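Local coordinates for protein putative rRNA methylase (Clostridium thermocellum ATCC 27405, PDB 3EEY) that binds S-adenosylmethionine in a Rossmann-like fold and probably acts as a methyltransferase, with ribosomal RNA as its putative substrate, at residues 83-87 with 120-125; 95-101 with 134-140. All coordinates share one frame; numbering follows the deposited sequence.

Contact 1: residues 83-87 with 120-125. With SAM (S-adenosylmethionine), chain K.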
loop_
_atom_site.group_PDB
_atom_site.type_symbol
_atom_site.label_atom_id
_atom_site.label_comp_id
_atom_site.label_asym_id
_atom_site.label_seq_id
_atom_site.Cartn_x
_atom_site.Cartn_y
_atom_site.Cartn_z
ATOM N N HIS A 83 -25.943 -3.992 0.503
ATOM C CA HIS A 83 -24.920 -4.166 1.529
ATOM C C HIS A 83 -25.084 -3.189 2.687
ATOM O O HIS A 83 -24.607 -3.454 3.788
ATOM C CB HIS A 83 -23.488 -4.104 0.954
ATOM C CG HIS A 83 -23.253 -3.005 -0.044
ATOM N ND1 HIS A 83 -22.458 -3.180 -1.154
ATOM C CD2 HIS A 83 -23.695 -1.724 -0.101
ATOM C CE1 HIS A 83 -22.414 -2.055 -1.849
ATOM N NE2 HIS A 83 -23.159 -1.156 -1.233
ATOM N N GLN A 84 -25.767 -2.073 2.436
ATOM C CA GLN A 84 -26.149 -1.126 3.492
ATOM C C GLN A 84 -27.039 -1.752 4.574
ATOM O O GLN A 84 -27.149 -1.215 5.671
ATOM C CB GLN A 84 -26.819 0.121 2.895
ATOM C CG GLN A 84 -28.191 -0.094 2.268
ATOM C CD GLN A 84 -28.129 -0.445 0.791
ATOM O OE1 GLN A 84 -27.121 -0.952 0.297
ATOM N NE2 GLN A 84 -29.215 -0.183 0.082
ATOM N N ASN A 85 -27.645 -2.897 4.260
ATOM C CA ASN A 85 -28.525 -3.605 5.185
ATOM C C ASN A 85 -27.895 -4.869 5.763
ATOM O O ASN A 85 -28.619 -5.748 6.234
ATOM C CB ASN A 85 -29.840 -3.979 4.488
ATOM C CG ASN A 85 -30.596 -2.778 3.956
ATOM O OD1 ASN A 85 -30.778 -1.775 4.650
ATOM N ND2 ASN A 85 -31.066 -2.884 2.717
ATOM N N MET A 86 -26.561 -4.955 5.735
ATOM C CA MET A 86 -25.843 -6.178 6.123
ATOM C C MET A 86 -26.019 -6.558 7.597
ATOM O O MET A 86 -25.883 -7.729 7.963
ATOM C CB MET A 86 -24.350 -6.152 5.696
ATOM C CG MET A 86 -23.389 -5.317 6.552
ATOM S SD MET A 86 -21.616 -5.544 6.228
ATOM C CE MET A 86 -21.539 -5.027 4.514
ATOM N N ASP A 87 -26.349 -5.568 8.426
ATOM C CA ASP A 87 -26.556 -5.766 9.866
ATOM C C ASP A 87 -27.846 -6.523 10.209
ATOM O O ASP A 87 -27.980 -7.064 11.308
ATOM C CB ASP A 87 -26.519 -4.421 10.603
ATOM C CG ASP A 87 -27.552 -3.430 10.083
ATOM O OD1 ASP A 87 -27.843 -3.419 8.867
ATOM O OD2 ASP A 87 -28.068 -2.640 10.896
ATOM N N GLN A 120 -22.951 3.973 4.099
ATOM C CA GLN A 120 -23.771 3.221 5.054
ATOM C C GLN A 120 -23.231 1.816 5.309
ATOM O O GLN A 120 -23.047 1.431 6.464
ATOM C CB GLN A 120 -25.201 3.080 4.547
ATOM C CG GLN A 120 -26.142 4.184 4.907
ATOM C CD GLN A 120 -27.564 3.766 4.651
ATOM O OE1 GLN A 120 -28.111 2.924 5.371
ATOM N NE2 GLN A 120 -28.171 4.329 3.606
ATOM N N ALA A 121 -22.990 1.060 4.232
ATOM C CA ALA A 121 -22.436 -0.306 4.331
ATOM C C ALA A 121 -21.069 -0.334 4.981
ATOM O O ALA A 121 -20.773 -1.256 5.744
ATOM C CB ALA A 121 -22.360 -0.952 2.986
ATOM N N LEU A 122 -20.239 0.667 4.673
ATOM C CA LEU A 122 -18.928 0.799 5.310
ATOM C C LEU A 122 -19.027 1.016 6.818
ATOM O O LEU A 122 -18.245 0.446 7.560
ATOM C CB LEU A 122 -18.095 1.903 4.662
ATOM C CG LEU A 122 -17.488 1.607 3.292
ATOM C CD1 LEU A 122 -17.034 2.898 2.628
ATOM C CD2 LEU A 122 -16.349 0.610 3.394
ATOM N N SER A 123 -19.986 1.828 7.259
ATOM C CA SER A 123 -20.257 2.005 8.698
ATOM C C SER A 123 -20.698 0.701 9.353
ATOM O O SER A 123 -20.238 0.370 10.449
ATOM C CB SER A 123 -21.341 3.059 8.938
ATOM O OG SER A 123 -21.217 4.135 8.027
ATOM N N LYS A 124 -21.591 -0.024 8.675
ATOM C CA LYS A 124 -22.113 -1.301 9.161
ATOM C C LYS A 124 -21.005 -2.341 9.241
ATOM O O LYS A 124 -20.899 -3.066 10.233
ATOM C CB LYS A 124 -23.258 -1.816 8.268
ATOM C CG LYS A 124 -24.524 -0.945 8.207
ATOM C CD LYS A 124 -24.971 -0.449 9.584
ATOM C CE LYS A 124 -26.414 0.059 9.615
ATOM N NZ LYS A 124 -26.977 0.447 8.291
ATOM N N ALA A 125 -20.179 -2.397 8.200
ATOM C CA ALA A 125 -19.042 -3.308 8.154
ATOM C C ALA A 125 -18.026 -2.984 9.242
ATOM O O ALA A 125 -17.483 -3.896 9.863
ATOM C CB ALA A 125 -18.385 -3.278 6.787
HETATM N N SAM K . -16.504 -8.554 -6.803
HETATM C CA SAM K . -17.339 -8.556 -8.045
HETATM C C SAM K . -16.927 -9.668 -9.014
HETATM O O SAM K . -17.230 -9.641 -10.213
HETATM O OXT SAM K . -16.286 -10.636 -8.606
HETATM C CB SAM K . -17.332 -7.180 -8.699
HETATM C CG SAM K . -18.371 -6.241 -8.095
HETATM S SD SAM K . -19.081 -5.075 -9.289
HETATM C CE SAM K . -17.679 -3.946 -9.518
HETATM C "C5'" SAM K . -20.203 -4.145 -8.210
HETATM C "C4'" SAM K . -21.407 -5.005 -7.813
HETATM O "O4'" SAM K . -22.079 -4.459 -6.693
HETATM C "C3'" SAM K . -22.434 -5.125 -8.938
HETATM O "O3'" SAM K . -22.716 -6.490 -9.140
HETATM C "C2'" SAM K . -23.655 -4.384 -8.429
HETATM O "O2'" SAM K . -24.874 -4.953 -8.871
HETATM C "C1'" SAM K . -23.474 -4.507 -6.921
HETATM N N9 SAM K . -24.175 -3.462 -6.149
HETATM C C8 SAM K . -24.559 -2.205 -6.552
HETATM N N7 SAM K . -25.177 -1.594 -5.511
HETATM C C5 SAM K . -25.191 -2.449 -4.458
HETATM C C6 SAM K . -25.688 -2.359 -3.162
HETATM N N6 SAM K . -26.295 -1.261 -2.717
HETATM N N1 SAM K . -25.547 -3.440 -2.321
HETATM C C2 SAM K . -24.931 -4.603 -2.729
HETATM N N3 SAM K . -24.435 -4.679 -4.005
HETATM C C4 SAM K . -24.566 -3.626 -4.853
#
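Lys124 reaches from helix 115-128 across the 3-10 turn 83-87, and its NZ donates a hydrogen bond to the backbone O of Gln84 at 3.1 Å. The C=O...donor angle is 170°, so the ammonium meets the carbonyl nearly head-on. Bends at chi2 (-45°) and chi4 fold the chain back over the turn, which lets its methylenes work too: CB passes CG of Met86, and CE lies 3.4 Å from OD2 of Asp87. The Asp87 carboxylate stays beyond salt-bridge range of NZ, but its charge probably steadies the ammonium. One helical turn earlier, Ala121 points its methyl at the start of the 3-10 segment, 3.6 Å from Gln84 N and close to CD2 of His83; a small residue suits a place where the backbones approach to 3.9 Å between the CA atoms of Gln84 and Ala121.

In this Rossmann-like methyltransferase fold, the turn follows strand 76-79 and helps form the adenine end of the S-adenosylmethionine pocket. Gln84 serves both sides. Its CB packs on CB of Gln120, while the bent chain carries OE1 away from the helix to accept a 3.1 Å bond from adenine N6. The backbone N of His83 gives a 2.9 Å bond to N1, and its imidazole lies nearly parallel to the base, with N1 3.2 Å above the ring plane and over its centre. His83 ND1 is hydrogen-bonded to Ala29 O, which helps fix the ring's rotation. Deeper in, SD of Met86 rests 4.0 Å from the methyl of Ala125.

Contact 2: residues 95-101 with 134-140. With SAM (S-adenosylmethionine), chain K.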
loop_
_atom_site.group_PDB
_atom_site.type_symbol
_atom_site.label_atom_id
_atom_site.label_comp_id
_atom_site.label_asym_id
_atom_site.label_seq_id
_atom_site.Cartn_x
_atom_site.Cartn_y
_atom_site.Cartn_z
ATOM N N LYS A 95 -14.461 -11.220 10.303
ATOM C CA LYS A 95 -13.020 -11.027 10.165
ATOM C C LYS A 95 -12.682 -10.075 9.023
ATOM O O LYS A 95 -11.758 -9.274 9.140
ATOM C CB LYS A 95 -12.308 -12.367 9.972
ATOM C CG LYS A 95 -10.796 -12.332 10.189
ATOM C CD LYS A 95 -10.435 -12.068 11.649
ATOM C CE LYS A 95 -9.050 -12.597 11.995
ATOM N NZ LYS A 95 -9.013 -14.089 11.992
ATOM N N ALA A 96 -13.432 -10.164 7.925
ATOM C CA ALA A 96 -13.134 -9.384 6.737
ATOM C C ALA A 96 -14.368 -9.046 5.929
ATOM O O ALA A 96 -15.350 -9.772 5.966
ATOM C CB ALA A 96 -12.114 -10.098 5.870
ATOM N N VAL A 97 -14.316 -7.913 5.226
ATOM C CA VAL A 97 -15.366 -7.507 4.295
ATOM C C VAL A 97 -14.689 -7.004 3.022
ATOM O O VAL A 97 -13.744 -6.233 3.088
ATOM C CB VAL A 97 -16.296 -6.399 4.872
ATOM C CG1 VAL A 97 -17.538 -6.216 4.002
ATOM C CG2 VAL A 97 -16.738 -6.716 6.286
ATOM N N MET A 98 -15.166 -7.450 1.866
ATOM C CA MET A 98 -14.621 -6.991 0.600
ATOM C C MET A 98 -15.638 -6.120 -0.141
ATOM O O MET A 98 -16.784 -6.521 -0.343
ATOM C CB MET A 98 -14.155 -8.168 -0.276
ATOM C CG MET A 98 -13.038 -9.039 0.318
ATOM S SD MET A 98 -12.471 -10.375 -0.783
ATOM C CE MET A 98 -11.247 -9.588 -1.787
ATOM N N PHE A 99 -15.211 -4.918 -0.520
ATOM C CA PHE A 99 -15.993 -4.036 -1.396
ATOM C C PHE A 99 -15.292 -3.887 -2.729
ATOM O O PHE A 99 -14.077 -3.651 -2.793
ATOM C CB PHE A 99 -16.150 -2.645 -0.781
ATOM C CG PHE A 99 -17.123 -2.585 0.344
ATOM C CD1 PHE A 99 -18.453 -2.262 0.110
ATOM C CD2 PHE A 99 -16.716 -2.842 1.639
ATOM C CE1 PHE A 99 -19.352 -2.198 1.154
ATOM C CE2 PHE A 99 -17.607 -2.777 2.691
ATOM C CZ PHE A 99 -18.923 -2.466 2.455
ATOM N N ASN A 100 -16.064 -4.019 -3.794
ATOM C CA ASN A 100 -15.575 -3.783 -5.140
ATOM C C ASN A 100 -16.544 -2.817 -5.818
ATOM O O ASN A 100 -17.634 -3.206 -6.218
ATOM C CB ASN A 100 -15.497 -5.119 -5.872
ATOM C CG ASN A 100 -14.391 -5.165 -6.885
ATOM O OD1 ASN A 100 -14.554 -4.699 -8.007
ATOM N ND2 ASN A 100 -13.253 -5.737 -6.501
ATOM N N LEU A 101 -16.154 -1.551 -5.921
ATOM C CA LEU A 101 -17.094 -0.477 -6.249
ATOM C C LEU A 101 -17.192 -0.159 -7.734
ATOM O O LEU A 101 -16.187 0.084 -8.386
ATOM C CB LEU A 101 -16.731 0.800 -5.482
ATOM C CG LEU A 101 -16.654 0.752 -3.958
ATOM C CD1 LEU A 101 -16.471 2.171 -3.442
ATOM C CD2 LEU A 101 -17.911 0.132 -3.389
ATOM N N ILE A 134 -10.307 -6.736 8.844
ATOM C CA ILE A 134 -9.982 -5.871 7.698
ATOM C C ILE A 134 -11.148 -5.663 6.739
ATOM O O ILE A 134 -11.942 -6.560 6.518
ATOM C CB ILE A 134 -8.696 -6.369 6.950
ATOM C CG1 ILE A 134 -8.196 -5.333 5.940
ATOM C CG2 ILE A 134 -8.929 -7.721 6.238
ATOM C CD1 ILE A 134 -6.759 -4.938 6.103
ATOM N N ILE A 135 -11.269 -4.458 6.204
ATOM C CA ILE A 135 -12.138 -4.189 5.069
ATOM C C ILE A 135 -11.225 -3.761 3.936
ATOM O O ILE A 135 -10.365 -2.907 4.133
ATOM C CB ILE A 135 -13.156 -3.056 5.358
ATOM C CG1 ILE A 135 -14.099 -3.460 6.489
ATOM C CG2 ILE A 135 -13.970 -2.691 4.093
ATOM C CD1 ILE A 135 -14.671 -2.297 7.272
ATOM N N THR A 136 -11.394 -4.366 2.759
ATOM C CA THR A 136 -10.743 -3.862 1.555
ATOM C C THR A 136 -11.784 -3.242 0.622
ATOM O O THR A 136 -12.878 -3.768 0.473
ATOM C CB THR A 136 -9.944 -4.956 0.817
ATOM O OG1 THR A 136 -10.840 -5.971 0.360
ATOM C CG2 THR A 136 -8.892 -5.573 1.733
ATOM N N VAL A 137 -11.445 -2.098 0.040
ATOM C CA VAL A 137 -12.320 -1.380 -0.890
ATOM C C VAL A 137 -11.532 -1.093 -2.171
ATOM O O VAL A 137 -10.603 -0.282 -2.176
ATOM C CB VAL A 137 -12.839 -0.043 -0.277
ATOM C CG1 VAL A 137 -13.944 0.562 -1.129
ATOM C CG2 VAL A 137 -13.328 -0.241 1.145
ATOM N N VAL A 138 -11.870 -1.791 -3.255
ATOM C CA VAL A 138 -11.307 -1.464 -4.559
ATOM C C VAL A 138 -12.257 -0.452 -5.212
ATOM O O VAL A 138 -13.419 -0.751 -5.453
ATOM C CB VAL A 138 -11.087 -2.717 -5.449
ATOM C CG1 VAL A 138 -10.429 -2.335 -6.766
ATOM C CG2 VAL A 138 -10.213 -3.734 -4.733
ATOM N N ILE A 139 -11.765 0.757 -5.455
ATOM C CA ILE A 139 -12.587 1.832 -5.994
ATOM C C ILE A 139 -12.290 2.011 -7.475
ATOM O O ILE A 139 -11.173 2.358 -7.856
ATOM C CB ILE A 139 -12.350 3.181 -5.252
ATOM C CG1 ILE A 139 -12.644 3.043 -3.754
ATOM C CG2 ILE A 139 -13.210 4.289 -5.870
ATOM C CD1 ILE A 139 -12.180 4.224 -2.904
ATOM N N TYR A 140 -13.292 1.753 -8.308
ATOM C CA TYR A 140 -13.224 2.066 -9.730
ATOM C C TYR A 140 -13.955 3.358 -9.984
ATOM O O TYR A 140 -14.971 3.645 -9.352
ATOM C CB TYR A 140 -13.871 0.986 -10.570
ATOM C CG TYR A 140 -13.207 -0.362 -10.487
ATOM C CD1 TYR A 140 -12.344 -0.794 -11.488
ATOM C CD2 TYR A 140 -13.462 -1.225 -9.420
ATOM C CE1 TYR A 140 -11.740 -2.050 -11.423
ATOM C CE2 TYR A 140 -12.864 -2.470 -9.347
ATOM C CZ TYR A 140 -12.004 -2.878 -10.341
ATOM O OH TYR A 140 -11.409 -4.120 -10.267
HETATM N N SAM K . -16.504 -8.554 -6.803
HETATM C CA SAM K . -17.339 -8.556 -8.045
HETATM C C SAM K . -16.927 -9.668 -9.014
HETATM O O SAM K . -17.230 -9.641 -10.213
HETATM O OXT SAM K . -16.286 -10.636 -8.606
HETATM C CB SAM K . -17.332 -7.180 -8.699
HETATM C CG SAM K . -18.371 -6.241 -8.095
HETATM S SD SAM K . -19.081 -5.075 -9.289
HETATM C CE SAM K . -17.679 -3.946 -9.518
HETATM C "C5'" SAM K . -20.203 -4.145 -8.210
HETATM C "C4'" SAM K . -21.407 -5.005 -7.813
HETATM O "O4'" SAM K . -22.079 -4.459 -6.693
HETATM C "C3'" SAM K . -22.434 -5.125 -8.938
HETATM O "O3'" SAM K . -22.716 -6.490 -9.140
HETATM C "C2'" SAM K . -23.655 -4.384 -8.429
HETATM O "O2'" SAM K . -24.874 -4.953 -8.871
HETATM C "C1'" SAM K . -23.474 -4.507 -6.921
HETATM N N9 SAM K . -24.175 -3.462 -6.149
HETATM C C8 SAM K . -24.559 -2.205 -6.552
HETATM N N7 SAM K . -25.177 -1.594 -5.511
HETATM C C5 SAM K . -25.191 -2.449 -4.458
HETATM C C6 SAM K . -25.688 -2.359 -3.162
HETATM N N6 SAM K . -26.295 -1.261 -2.717
HETATM N N1 SAM K . -25.547 -3.440 -2.321
HETATM C C2 SAM K . -24.931 -4.603 -2.729
HETATM N N3 SAM K . -24.435 -4.679 -4.005
HETATM C C4 SAM K . -24.566 -3.626 -4.853
HETATM O O HOH W 1 -12.191 -5.663 -1.967
#
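Two neighbouring parallel strands in the middle of the Rossmann-like sheet, 94-101 and 133-139, are joined through helix 115-128 in a beta-alpha-beta crossover. The axes of segments 96-101 and 134-139 approach to 4.7 Å. Six regular backbone bonds run from Ile134 N to Lys95 O through to Leu101 N to Val138 O, the last of these at 2.9 Å and almost straight (175°); a weak seventh joins Tyr140 N to Leu101 O.

Val97, Phe99 and Leu101 share one face with Ile135, Val137 and Ile139, and helix 115-128 packs on it through Ala121, Leu122 and Ala125. Chi1 of Ile135 (-63°) sets CG1 opposite the carbonyl carbon, alongside Val97, and leaves CG2 to reach the edge of the Phe99 ring, 3.7 Å from CD2. Further along, Leu101 CD1 touches both Val137 CG1 and Ile139 CG1. The beta-branched Val97, Ile135, Val137 and Ile139 suit the extended backbone and give helix 115-128 an apolar surface to pack on.

The other face is more polar. Thr136 OG1 lies beside Met98 CG and is 2.7 Å from a water that donates to Phe99 O, so this carbonyl serves both Val138 N and the water. At the C-terminal end, Asn100 sits beside S-adenosylmethionine, its backbone O 3.4 Å from the methyl carbon CE. Its amide lies alongside Val138 through ND2, while OD1 meets Tyr140 CE2 at 3.1 Å, amide and ring planes 40° apart. Leu101 O approaches the same ring at its edge. The Tyr140 C-H groups probably make weakly polar contacts with OD1 and Leu101 O, while the backbone O of Asn100 would probably favour the positively polarised methyl of the cofactor.

How the contacts relate
Helix 115-128 connects the two contacts: it carries residues 120-125 of contact 1 and forms the crossover between the strands of contact 2, the two contact centres lying about 12 Å apart. The contacts touch directly. Ala121 CB, which faces the turn at 83-87, also lies 3.7 Å from Phe99 CE1, and Ala125 CB approaches Val97 CG2 at 3.8 Å. Leu122 turns from the 3-10 segment to the sheet, where its CD2 packs against Phe99 CE2 and Val137 CG2. The rings of His83 and Phe99 also meet, with planes at about 60°. Both contacts reach S-adenosylmethionine, contact 1 at its adenine and contact 2 near its sulfonium methyl, while Asp54 and Gln56 are among its other hydrogen-bonding partners.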